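Long-range contacts in peptidase M3B, oligoendopeptidase F (Enterococcus faecium, PDB 2QR4), which probably acts as a zinc-dependent M3-family metallopeptidase that cleaves short peptides at internal bonds: residues Val256-Leu260 with Ala473-Gly477; Tyr428-Phe432 with Ala562-Phe566; Thr435-Thr440 with Tyr505-Phe509. One frame throughout, in Å; residues are numbered along the deposited sequence.

Interaction 1: residues Val256-Leu260 with Ala473-Gly477; sequences VNKHL and AKYYG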
ATOM      1  N   VAL A 256      18.530 -24.812  13.808  1.00 36.91           N
ATOM      2  CA  VAL A 256      19.312 -23.594  13.923  1.00 38.15           C
ATOM      3  C   VAL A 256      19.224 -23.011  15.333  1.00 40.59           C
ATOM      4  O   VAL A 256      20.237 -22.648  15.916  1.00 46.23           O
ATOM      5  CB  VAL A 256      18.930 -22.547  12.855  1.00 44.31           C
ATOM      6  CG1 VAL A 256      19.583 -21.221  13.169  1.00 32.14           C
ATOM      7  CG2 VAL A 256      19.360 -23.030  11.456  1.00 33.09           C
ATOM      8  N   ASN A 257      18.021 -22.947  15.892  1.00 45.09           N
ATOM      9  CA  ASN A 257      17.862 -22.494  17.280  1.00 41.67           C
ATOM     10  C   ASN A 257      18.634 -23.322  18.300  1.00 45.26           C
ATOM     11  O   ASN A 257      19.206 -22.782  19.246  1.00 44.28           O
ATOM     12  CB  ASN A 257      16.392 -22.400  17.671  1.00 38.22           C
ATOM     13  CG  ASN A 257      15.803 -21.049  17.343  1.00 41.56           C
ATOM     14  OD1 ASN A 257      15.835 -20.132  18.161  1.00 49.36           O
ATOM     15  ND2 ASN A 257      15.329 -20.897  16.118  1.00 42.86           N
ATOM     16  N   LYS A 258      18.668 -24.629  18.088  1.00 39.47           N
ATOM     17  CA  LYS A 258      19.358 -25.523  18.995  1.00 48.38           C
ATOM     18  C   LYS A 258      20.884 -25.354  18.871  1.00 48.94           C
ATOM     19  O   LYS A 258      21.619 -25.697  19.796  1.00 49.98           O
ATOM     20  CB  LYS A 258      18.903 -26.968  18.743  1.00 43.93           C
ATOM     21  CG  LYS A 258      19.718 -28.055  19.434  1.00 68.07           C
ATOM     22  CD  LYS A 258      19.210 -29.453  19.029  1.00 76.15           C
ATOM     23  CE  LYS A 258      20.307 -30.531  19.071  1.00 79.48           C
ATOM     24  NZ  LYS A 258      20.553 -31.037  20.451  1.00 80.23           N
ATOM     25  N   HIS A 259      21.350 -24.790  17.753  1.00 45.12           N
ATOM     26  CA  HIS A 259      22.793 -24.615  17.525  1.00 36.62           C
ATOM     27  C   HIS A 259      23.290 -23.159  17.528  1.00 40.39           C
ATOM     28  O   HIS A 259      24.379 -22.871  17.026  1.00 46.69           O
ATOM     29  CB  HIS A 259      23.241 -25.313  16.236  1.00 36.41           C
ATOM     30  CG  HIS A 259      23.094 -26.797  16.281  1.00 49.53           C
ATOM     31  ND1 HIS A 259      24.097 -27.626  16.734  1.00 45.37           N
ATOM     32  CD2 HIS A 259      22.054 -27.602  15.962  1.00 38.81           C
ATOM     33  CE1 HIS A 259      23.681 -28.877  16.694  1.00 31.67           C
ATOM     34  NE2 HIS A 259      22.448 -28.891  16.225  1.00 44.52           N
ATOM     35  N   LEU A 260      22.507 -22.248  18.094  1.00 39.66           N
ATOM     36  CA  LEU A 260      22.930 -20.850  18.213  1.00 38.91           C
ATOM     37  C   LEU A 260      24.237 -20.702  19.002  1.00 37.55           C
ATOM     38  O   LEU A 260      25.037 -19.817  18.719  1.00 42.32           O
ATOM     39  CB  LEU A 260      21.826 -19.989  18.852  1.00 32.92           C
ATOM     40  CG  LEU A 260      20.576 -19.832  17.988  1.00 44.12           C
ATOM     41  CD1 LEU A 260      19.537 -19.045  18.717  1.00 31.48           C
ATOM     42  CD2 LEU A 260      20.907 -19.178  16.637  1.00 31.00           C
ATOM     43  N   ALA A 473      19.302 -10.641  19.322  1.00 38.40           N
ATOM     44  CA  ALA A 473      20.137 -10.890  20.497  1.00 39.73           C
ATOM     45  C   ALA A 473      20.208 -12.377  20.784  1.00 44.58           C
ATOM     46  O   ALA A 473      21.253 -12.879  21.193  1.00 49.17           O
ATOM     47  CB  ALA A 473      19.586 -10.130  21.725  1.00 30.57           C
ATOM     48  N   LYS A 474      19.088 -13.071  20.567  1.00 39.00           N
ATOM     49  CA  LYS A 474      19.028 -14.526  20.717  1.00 38.13           C
ATOM     50  C   LYS A 474      20.003 -15.190  19.742  1.00 48.72           C
ATOM     51  O   LYS A 474      20.725 -16.116  20.099  1.00 47.39           O
ATOM     52  CB  LYS A 474      17.602 -15.033  20.439  1.00 39.76           C
ATOM     53  CG  LYS A 474      17.404 -16.549  20.638  1.00 52.74           C
ATOM     54  CD  LYS A 474      15.949 -17.024  20.405  1.00 46.46           C
ATOM     55  CE  LYS A 474      15.688 -17.275  18.906  1.00 61.83           C
ATOM     56  NZ  LYS A 474      14.391 -17.984  18.606  1.00 51.35           N
ATOM     57  N   TYR A 475      20.010 -14.710  18.502  1.00 41.57           N
ATOM     58  CA  TYR A 475      20.896 -15.249  17.494  1.00 42.24           C
ATOM     59  C   TYR A 475      22.363 -14.910  17.749  1.00 44.97           C
ATOM     60  O   TYR A 475      23.211 -15.779  17.755  1.00 36.15           O
ATOM     61  CB  TYR A 475      20.462 -14.796  16.104  1.00 41.11           C
ATOM     62  CG  TYR A 475      19.488 -15.745  15.466  1.00 41.76           C
ATOM     63  CD1 TYR A 475      18.205 -15.860  15.953  1.00 36.37           C
ATOM     64  CD2 TYR A 475      19.865 -16.550  14.385  1.00 36.87           C
ATOM     65  CE1 TYR A 475      17.303 -16.739  15.392  1.00 38.79           C
ATOM     66  CE2 TYR A 475      18.970 -17.426  13.807  1.00 32.78           C
ATOM     67  CZ  TYR A 475      17.686 -17.518  14.326  1.00 40.54           C
ATOM     68  OH  TYR A 475      16.767 -18.385  13.792  1.00 43.46           O
ATOM     69  N   TYR A 476      22.675 -13.657  18.008  1.00 45.42           N
ATOM     70  CA  TYR A 476      24.076 -13.307  18.110  1.00 39.01           C
ATOM     71  C   TYR A 476      24.718 -13.573  19.456  1.00 46.63           C
ATOM     72  O   TYR A 476      25.933 -13.748  19.528  1.00 43.52           O
ATOM     73  CB  TYR A 476      24.300 -11.875  17.643  1.00 46.19           C
ATOM     74  CG  TYR A 476      24.200 -11.789  16.136  1.00 52.12           C
ATOM     75  CD1 TYR A 476      25.280 -12.141  15.319  1.00 43.45           C
ATOM     76  CD2 TYR A 476      23.015 -11.417  15.525  1.00 40.81           C
ATOM     77  CE1 TYR A 476      25.179 -12.065  13.936  1.00 47.97           C
ATOM     78  CE2 TYR A 476      22.907 -11.355  14.149  1.00 45.75           C
ATOM     79  CZ  TYR A 476      23.990 -11.665  13.365  1.00 44.93           C
ATOM     80  OH  TYR A 476      23.863 -11.593  12.007  1.00 55.12           O
ATOM     81  N   GLY A 477      23.916 -13.618  20.516  1.00 38.10           N
ATOM     82  CA  GLY A 477      24.448 -13.917  21.837  1.00 41.52           C
ATOM     83  C   GLY A 477      25.144 -12.749  22.508  1.00 46.04           C
ATOM     84  O   GLY A 477      25.186 -11.654  21.960  1.00 44.43           O
TER
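Lys474 and Asn257 carry the polar part of this contact. The ammonium donates to the amide oxygen, with Lys474 NZ 2.6 Å from Asn257 OD1; the C=O...N angle is 135° and the donor lies 18° from the carbonyl plane. The lysine chain leaves its helix extended and then bends at chi3, which brings NZ across the asparagine at about a right angle. Glu444 ties the polar ends together: its carboxylate forms a salt bridge with Lys474 NZ and accepts hydrogen bonds from Tyr475 OH and Asn257 ND2. Asn257 ND2 is also bonded to Val253 O one turn back. Asparagine suits this place because its short amide offers an acceptor to the lysine and a donor to the glutamate. The nearby carboxylate probably favours the charged lysine, while partners at both amide ends fix the rotation of the asparagine.

The apolar part is built on the Tyr475 ring. Leu260 CD2 lies over one face in a CH-pi contact, 3.9 Å from the ring centroid and 20° off the normal. The other methyl, Leu260 CD1, crosses the root of the lysine chain, 3.8 Å from Lys474 CG and 3.4 Å from Lys474 O. The branched leucine thus spreads over two neighbouring residues. Val256 CG1, anti to its own nitrogen, approaches Tyr475 CE2 at 3.9 Å, obliquely to the ring. Tyrosine fits here by combining a broad apolar ring with a hydroxyl that reaches Glu444.

Val256-Leu260 spans the end of helix 246-258 and the junction to helix 260-274; Ala473-Gly477 closes helix 461-476. Gly477 has positive phi, a conformation glycine adopts easily. His264 donates to Lys474 O, helix 418-454 packs on Val256 and Tyr475, and helix 557-579 closes on Val256 through Met563.

Interaction 2: residues Tyr428-Phe432 with Ala562-Phe566; sequences YLDGF and AMSMF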
ATOM      1  N   TYR A 428      34.759 -19.978   4.887  1.00 43.61           N
ATOM      2  CA  TYR A 428      33.658 -20.939   5.020  1.00 40.31           C
ATOM      3  C   TYR A 428      32.711 -20.583   6.182  1.00 45.29           C
ATOM      4  O   TYR A 428      31.487 -20.625   6.028  1.00 40.13           O
ATOM      5  CB  TYR A 428      34.174 -22.378   5.211  1.00 36.39           C
ATOM      6  CG  TYR A 428      33.052 -23.362   5.507  1.00 39.34           C
ATOM      7  CD1 TYR A 428      32.257 -23.868   4.476  1.00 33.40           C
ATOM      8  CD2 TYR A 428      32.759 -23.755   6.823  1.00 37.27           C
ATOM      9  CE1 TYR A 428      31.217 -24.742   4.734  1.00 39.41           C
ATOM     10  CE2 TYR A 428      31.712 -24.646   7.095  1.00 31.59           C
ATOM     11  CZ  TYR A 428      30.946 -25.125   6.046  1.00 40.96           C
ATOM     12  OH  TYR A 428      29.915 -25.996   6.286  1.00 44.16           O
ATOM     13  N   LEU A 429      33.270 -20.246   7.345  1.00 37.45           N
ATOM     14  CA  LEU A 429      32.417 -20.005   8.515  1.00 41.57           C
ATOM     15  C   LEU A 429      31.597 -18.764   8.256  1.00 42.72           C
ATOM     16  O   LEU A 429      30.443 -18.666   8.668  1.00 45.10           O
ATOM     17  CB  LEU A 429      33.238 -19.877   9.804  1.00 39.84           C
ATOM     18  CG  LEU A 429      34.091 -21.104  10.162  1.00 39.31           C
ATOM     19  CD1 LEU A 429      35.168 -20.748  11.167  1.00 31.77           C
ATOM     20  CD2 LEU A 429      33.219 -22.229  10.677  1.00 31.65           C
ATOM     21  N   ASP A 430      32.197 -17.833   7.526  1.00 44.99           N
ATOM     22  CA  ASP A 430      31.551 -16.584   7.214  1.00 42.47           C
ATOM     23  C   ASP A 430      30.353 -16.762   6.274  1.00 44.03           C
ATOM     24  O   ASP A 430      29.258 -16.249   6.541  1.00 47.56           O
ATOM     25  CB  ASP A 430      32.564 -15.618   6.627  1.00 51.32           C
ATOM     26  CG  ASP A 430      32.019 -14.231   6.503  1.00 60.43           C
ATOM     27  OD1 ASP A 430      31.585 -13.678   7.541  1.00 57.06           O
ATOM     28  OD2 ASP A 430      32.023 -13.705   5.369  1.00 61.51           O
ATOM     29  N   GLY A 431      30.559 -17.491   5.180  1.00 43.13           N
ATOM     30  CA  GLY A 431      29.468 -17.820   4.269  1.00 38.75           C
ATOM     31  C   GLY A 431      28.360 -18.551   5.011  1.00 46.66           C
ATOM     32  O   GLY A 431      27.179 -18.305   4.773  1.00 45.13           O
ATOM     33  N   PHE A 432      28.745 -19.444   5.926  1.00 33.63           N
ATOM     34  CA  PHE A 432      27.785 -20.190   6.744  1.00 37.19           C
ATOM     35  C   PHE A 432      26.999 -19.223   7.656  1.00 45.07           C
ATOM     36  O   PHE A 432      25.780 -19.314   7.761  1.00 43.40           O
ATOM     37  CB  PHE A 432      28.546 -21.244   7.559  1.00 43.81           C
ATOM     38  CG  PHE A 432      27.679 -22.329   8.170  1.00 38.58           C
ATOM     39  CD1 PHE A 432      26.746 -22.035   9.150  1.00 33.36           C
ATOM     40  CD2 PHE A 432      27.865 -23.657   7.814  1.00 41.59           C
ATOM     41  CE1 PHE A 432      25.985 -23.034   9.734  1.00 31.21           C
ATOM     42  CE2 PHE A 432      27.116 -24.662   8.391  1.00 42.22           C
ATOM     43  CZ  PHE A 432      26.170 -24.351   9.352  1.00 39.07           C
ATOM     44  N   ALA A 562      25.866 -30.302   8.713  1.00 32.71           N
ATOM     45  CA  ALA A 562      26.461 -29.027   8.364  1.00 42.15           C
ATOM     46  C   ALA A 562      26.978 -28.357   9.639  1.00 43.87           C
ATOM     47  O   ALA A 562      28.131 -27.921   9.701  1.00 42.90           O
ATOM     48  CB  ALA A 562      25.435 -28.140   7.662  1.00 36.95           C
HETATM   49  N   MSE A 563      26.117 -28.304  10.654  1.00 29.80           N
HETATM   50  CA  MSE A 563      26.479 -27.766  11.955  1.00 36.49           C
HETATM   51  C   MSE A 563      27.741 -28.412  12.520  1.00 45.44           C
HETATM   52  O   MSE A 563      28.616 -27.729  13.051  1.00 46.92           O
HETATM   53  CB  MSE A 563      25.327 -27.934  12.936  1.00 37.57           C
HETATM   54  CG  MSE A 563      24.122 -27.069  12.632  1.00 39.24           C
HETATM   55 SE   MSE A 563      24.515 -25.144  12.637  1.00 60.89          SE
HETATM   56  CE  MSE A 563      22.721 -24.515  12.165  1.00 43.22           C
ATOM     57  N   SER A 564      27.844 -29.726  12.395  1.00 41.20           N
ATOM     58  CA  SER A 564      28.997 -30.420  12.926  1.00 43.13           C
ATOM     59  C   SER A 564      30.244 -29.921  12.214  1.00 47.80           C
ATOM     60  O   SER A 564      31.308 -29.737  12.827  1.00 45.98           O
ATOM     61  CB  SER A 564      28.857 -31.934  12.774  1.00 32.70           C
ATOM     62  OG  SER A 564      30.103 -32.568  13.063  1.00 42.57           O
HETATM   63  N   MSE A 565      30.107 -29.692  10.917  1.00 34.03           N
HETATM   64  CA  MSE A 565      31.221 -29.202  10.135  1.00 44.53           C
HETATM   65  C   MSE A 565      31.587 -27.768  10.519  1.00 43.32           C
HETATM   66  O   MSE A 565      32.750 -27.386  10.495  1.00 38.02           O
HETATM   67  CB  MSE A 565      30.869 -29.245   8.663  1.00 30.42           C
HETATM   68  CG  MSE A 565      32.027 -28.851   7.753  1.00 65.75           C
HETATM   69 SE   MSE A 565      31.607 -29.119   5.857  1.00 90.46          SE
HETATM   70  CE  MSE A 565      30.511 -30.757   6.012  1.00 75.33           C
ATOM     71  N   PHE A 566      30.586 -26.967  10.855  1.00 36.48           N
ATOM     72  CA  PHE A 566      30.836 -25.585  11.225  1.00 44.85           C
ATOM     73  C   PHE A 566      31.658 -25.599  12.494  1.00 43.08           C
ATOM     74  O   PHE A 566      32.651 -24.883  12.608  1.00 44.13           O
ATOM     75  CB  PHE A 566      29.518 -24.847  11.441  1.00 42.38           C
ATOM     76  CG  PHE A 566      29.672 -23.405  11.812  1.00 41.88           C
ATOM     77  CD1 PHE A 566      29.628 -22.417  10.840  1.00 36.66           C
ATOM     78  CD2 PHE A 566      29.817 -23.028  13.138  1.00 45.65           C
ATOM     79  CE1 PHE A 566      29.740 -21.078  11.181  1.00 45.31           C
ATOM     80  CE2 PHE A 566      29.942 -21.686  13.488  1.00 40.77           C
ATOM     81  CZ  PHE A 566      29.901 -20.711  12.512  1.00 37.39           C
TER
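Phe432 reaches across to Phe566, Ala562 and Met563 of helix 557-579 and can be followed from CB outward. Its CG is anti to the backbone nitrogen (chi1 -165°), which directs the ring across the gap. Phe432 CB already meets the other aromatic residue, 3.6 Å from Phe566 CD1. At the ring root the packing is tight: Phe432 CG is 3.3 Å from Phe566 CD1, which sits above the face of the Phe432 ring near its rim. Further out, Phe566 CB lies over the same ring, 4.0 Å from the centroid, in a CH-pi contact. Along one side Phe432 CE2 reaches Ala562 CB at 3.9 Å; the small alanine lets the ring pass close to its helix. At the tip, Phe432 CZ meets the selenium of Met563 (SE, 3.8 Å), a Met-aromatic contact at the ring edge; the bend at chi2 of Met563 brings the selenium back toward the ring.

The planes of the Phe432 and Phe566 rings are tilted by 51°, so they form neither a stack nor an edge-to-face pair. Leu429 CD2 lies over one face of the Phe566 ring in a CH-pi contact, 3.8 Å from its centroid, while Phe432 meets that ring obliquely from the other side of its plane. Beside them, Tyr428 OH touches Met565 SE at 3.6 Å, the selenium lying oblique to the tyrosine ring. That ring also receives Arg569 in a cation-pi contact.

The large side chains bridge helix axes that run 11.2 Å apart at 137°. No hydrogen bond joins the two segments. Cohesion therefore comes from close apolar contact, CH-pi interactions and the polarisable selenium atoms, which are selenomethionine labels in place of methionine sulfur. Such contacts depend on shape more than on exact direction.

Interaction 3: residues Thr435-Thr440 with Tyr505-Phe509; sequences TVFRQT and YSTGF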
ATOM      1  N   THR A 435      24.409 -17.409   5.267  1.00 38.77           N
ATOM      2  CA  THR A 435      23.460 -18.167   4.488  1.00 41.89           C
ATOM      3  C   THR A 435      22.595 -19.083   5.351  1.00 49.60           C
ATOM      4  O   THR A 435      21.443 -19.336   5.010  1.00 47.03           O
ATOM      5  CB  THR A 435      24.168 -18.959   3.412  1.00 40.92           C
ATOM      6  OG1 THR A 435      25.108 -18.095   2.778  1.00 46.31           O
ATOM      7  CG2 THR A 435      23.179 -19.474   2.371  1.00 37.23           C
ATOM      8  N   VAL A 436      23.116 -19.583   6.467  1.00 39.87           N
ATOM      9  CA  VAL A 436      22.216 -20.343   7.335  1.00 47.12           C
ATOM     10  C   VAL A 436      21.641 -19.559   8.507  1.00 46.61           C
ATOM     11  O   VAL A 436      20.424 -19.458   8.619  1.00 48.82           O
ATOM     12  CB  VAL A 436      22.711 -21.765   7.698  1.00 45.53           C
ATOM     13  CG1 VAL A 436      24.167 -21.920   7.428  1.00 59.81           C
ATOM     14  CG2 VAL A 436      22.331 -22.144   9.118  1.00 44.56           C
ATOM     15  N   PHE A 437      22.503 -18.979   9.343  1.00 38.35           N
ATOM     16  CA  PHE A 437      22.051 -18.287  10.542  1.00 46.04           C
ATOM     17  C   PHE A 437      21.231 -17.034  10.224  1.00 46.61           C
ATOM     18  O   PHE A 437      20.109 -16.871  10.718  1.00 47.77           O
ATOM     19  CB  PHE A 437      23.226 -17.976  11.497  1.00 40.40           C
ATOM     20  CG  PHE A 437      23.710 -19.179  12.254  1.00 37.72           C
ATOM     21  CD1 PHE A 437      22.916 -19.761  13.239  1.00 42.53           C
ATOM     22  CD2 PHE A 437      24.945 -19.760  11.959  1.00 31.09           C
ATOM     23  CE1 PHE A 437      23.347 -20.911  13.930  1.00 40.00           C
ATOM     24  CE2 PHE A 437      25.392 -20.895  12.656  1.00 37.54           C
ATOM     25  CZ  PHE A 437      24.583 -21.468  13.642  1.00 31.98           C
ATOM     26  N   ARG A 438      21.783 -16.160   9.395  1.00 35.90           N
ATOM     27  CA  ARG A 438      21.126 -14.890   9.083  1.00 39.30           C
ATOM     28  C   ARG A 438      19.824 -15.086   8.270  1.00 44.05           C
ATOM     29  O   ARG A 438      18.775 -14.537   8.611  1.00 47.14           O
ATOM     30  CB  ARG A 438      22.124 -13.966   8.388  1.00 36.84           C
ATOM     31  CG  ARG A 438      21.623 -12.583   8.006  1.00 47.93           C
ATOM     32  CD  ARG A 438      22.826 -11.638   7.828  1.00 52.26           C
ATOM     33  NE  ARG A 438      22.507 -10.410   7.095  1.00 55.51           N
ATOM     34  CZ  ARG A 438      21.871  -9.358   7.620  1.00 62.20           C
ATOM     35  NH1 ARG A 438      21.630  -8.301   6.866  1.00 54.72           N
ATOM     36  NH2 ARG A 438      21.453  -9.358   8.890  1.00 42.24           N
ATOM     37  N   GLN A 439      19.874 -15.905   7.227  1.00 39.51           N
ATOM     38  CA  GLN A 439      18.674 -16.150   6.442  1.00 36.52           C
ATOM     39  C   GLN A 439      17.622 -16.864   7.273  1.00 40.07           C
ATOM     40  O   GLN A 439      16.423 -16.580   7.169  1.00 42.59           O
ATOM     41  CB  GLN A 439      18.992 -16.920   5.172  1.00 33.55           C
ATOM     42  CG  GLN A 439      20.012 -16.199   4.262  1.00 33.99           C
ATOM     43  CD  GLN A 439      19.673 -14.717   4.033  1.00 42.40           C
ATOM     44  OE1 GLN A 439      20.542 -13.858   4.127  1.00 54.07           O
ATOM     45  NE2 GLN A 439      18.417 -14.426   3.710  1.00 51.33           N
ATOM     46  N   THR A 440      18.063 -17.765   8.140  1.00 36.27           N
ATOM     47  CA  THR A 440      17.108 -18.434   9.005  1.00 44.44           C
ATOM     48  C   THR A 440      16.501 -17.479  10.039  1.00 40.80           C
ATOM     49  O   THR A 440      15.318 -17.578  10.347  1.00 44.48           O
ATOM     50  CB  THR A 440      17.722 -19.647   9.662  1.00 44.67           C
ATOM     51  OG1 THR A 440      18.073 -20.571   8.630  1.00 44.75           O
ATOM     52  CG2 THR A 440      16.729 -20.304  10.619  1.00 32.35           C
ATOM     53  N   TYR A 505      17.372 -20.327   1.205  1.00 37.93           N
ATOM     54  CA  TYR A 505      18.817 -20.145   1.178  1.00 45.96           C
ATOM     55  C   TYR A 505      19.478 -21.118   2.152  1.00 38.00           C
ATOM     56  O   TYR A 505      20.492 -21.701   1.843  1.00 44.86           O
ATOM     57  CB  TYR A 505      19.218 -18.715   1.544  1.00 40.89           C
ATOM     58  CG  TYR A 505      18.863 -17.664   0.520  1.00 43.84           C
ATOM     59  CD1 TYR A 505      19.377 -17.700  -0.765  1.00 42.91           C
ATOM     60  CD2 TYR A 505      18.040 -16.611   0.858  1.00 46.71           C
ATOM     61  CE1 TYR A 505      19.048 -16.713  -1.693  1.00 48.68           C
ATOM     62  CE2 TYR A 505      17.718 -15.634  -0.047  1.00 33.92           C
ATOM     63  CZ  TYR A 505      18.211 -15.678  -1.307  1.00 46.35           C
ATOM     64  OH  TYR A 505      17.829 -14.674  -2.167  1.00 51.12           O
ATOM     65  N   SER A 506      18.881 -21.284   3.324  1.00 35.86           N
ATOM     66  CA  SER A 506      19.473 -22.083   4.391  1.00 44.86           C
ATOM     67  C   SER A 506      19.295 -23.587   4.204  1.00 45.07           C
ATOM     68  O   SER A 506      20.168 -24.370   4.584  1.00 47.00           O
ATOM     69  CB  SER A 506      18.885 -21.663   5.735  1.00 40.62           C
ATOM     70  OG  SER A 506      18.889 -20.258   5.843  1.00 46.27           O
ATOM     71  N   THR A 507      18.157 -23.998   3.651  1.00 37.41           N
ATOM     72  CA  THR A 507      17.912 -25.422   3.423  1.00 35.90           C
ATOM     73  C   THR A 507      18.777 -25.880   2.269  1.00 33.65           C
ATOM     74  O   THR A 507      19.338 -26.983   2.289  1.00 36.30           O
ATOM     75  CB  THR A 507      16.425 -25.740   3.118  1.00 37.06           C
ATOM     76  OG1 THR A 507      15.998 -25.011   1.967  1.00 42.11           O
ATOM     77  CG2 THR A 507      15.547 -25.348   4.285  1.00 34.72           C
ATOM     78  N   GLY A 508      18.902 -25.003   1.275  1.00 34.00           N
ATOM     79  CA  GLY A 508      19.714 -25.269   0.096  1.00 36.71           C
ATOM     80  C   GLY A 508      21.182 -25.397   0.430  1.00 38.91           C
ATOM     81  O   GLY A 508      21.854 -26.311  -0.045  1.00 40.22           O
ATOM     82  N   PHE A 509      21.677 -24.478   1.252  1.00 40.43           N
ATOM     83  CA  PHE A 509      23.067 -24.502   1.692  1.00 42.35           C
ATOM     84  C   PHE A 509      23.371 -25.792   2.447  1.00 44.58           C
ATOM     85  O   PHE A 509      24.391 -26.443   2.209  1.00 42.30           O
ATOM     86  CB  PHE A 509      23.337 -23.303   2.599  1.00 39.30           C
ATOM     87  CG  PHE A 509      24.739 -23.253   3.145  1.00 39.10           C
ATOM     88  CD1 PHE A 509      25.687 -22.411   2.583  1.00 42.05           C
ATOM     89  CD2 PHE A 509      25.105 -24.039   4.230  1.00 41.97           C
ATOM     90  CE1 PHE A 509      26.981 -22.352   3.088  1.00 46.02           C
ATOM     91  CE2 PHE A 509      26.395 -23.989   4.739  1.00 40.93           C
ATOM     92  CZ  PHE A 509      27.332 -23.141   4.173  1.00 40.26           C
TER
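Two antiparallel helices pack closely here, with axes 8.2 Å apart at 158°, and Ser506 is a knob set in a hole formed by Thr435, Val436, Gln439 and Thr440. A small residue suits this place, since the CA atoms of Val436 and Ser506 are only 4.4 Å apart. The serine is small yet polar: Ser506 OG donates to Thr435 O at 2.8 Å, in the carbonyl plane. Thr435 starts a wider pi-type turn (435-438), where the serine hydroxyl replaces the usual i+4 amide. Thr440 turns its hydroxyl back along its own helix (chi1 -63°), and Thr440 OG1 donates to Val436 O at 2.6 Å. That oxygen also accepts Thr440 N, so two donors grip it.

Around the knob the contact is apolar. Thr435 CG2 meets Phe509 CB at 3.8 Å, while Thr435 OG1 bonds Gly431 O within its own helix. Val436 CG1 approaches Phe509 CD2 at 3.9 Å, and the aliphatic part of Gln439 lies against Tyr505, with Gln439 CG 3.8 Å from Tyr505 CB.

Leu252 of helix 246-258 packs on Ser506 and Thr440, Met563 of helix 557-579 touches Val436, and helix 394-414 reaches Phe509 through Thr401.

Overall arrangement
Helix 418-454 joins the set: it supplies one segment to interactions 2 and 3, whose centres lie about 11 Å apart, and packs on both segments of interaction 1. Phe437 links all three, with its CD1 3.6 Å from Val256 CG1 and its CZ 3.8 Å from Met563 SE. Interactions 1 and 2 also meet directly, where Val256 CG2 is 3.7 Å from Met563 CE. Between interactions 2 and 3 the rings of Phe432 and Phe509 pack edge to face. All six segments fall in the M3 family region. Its HExxH sequence, which binds zinc in relatives, lies on helix 361-379, not on these segments.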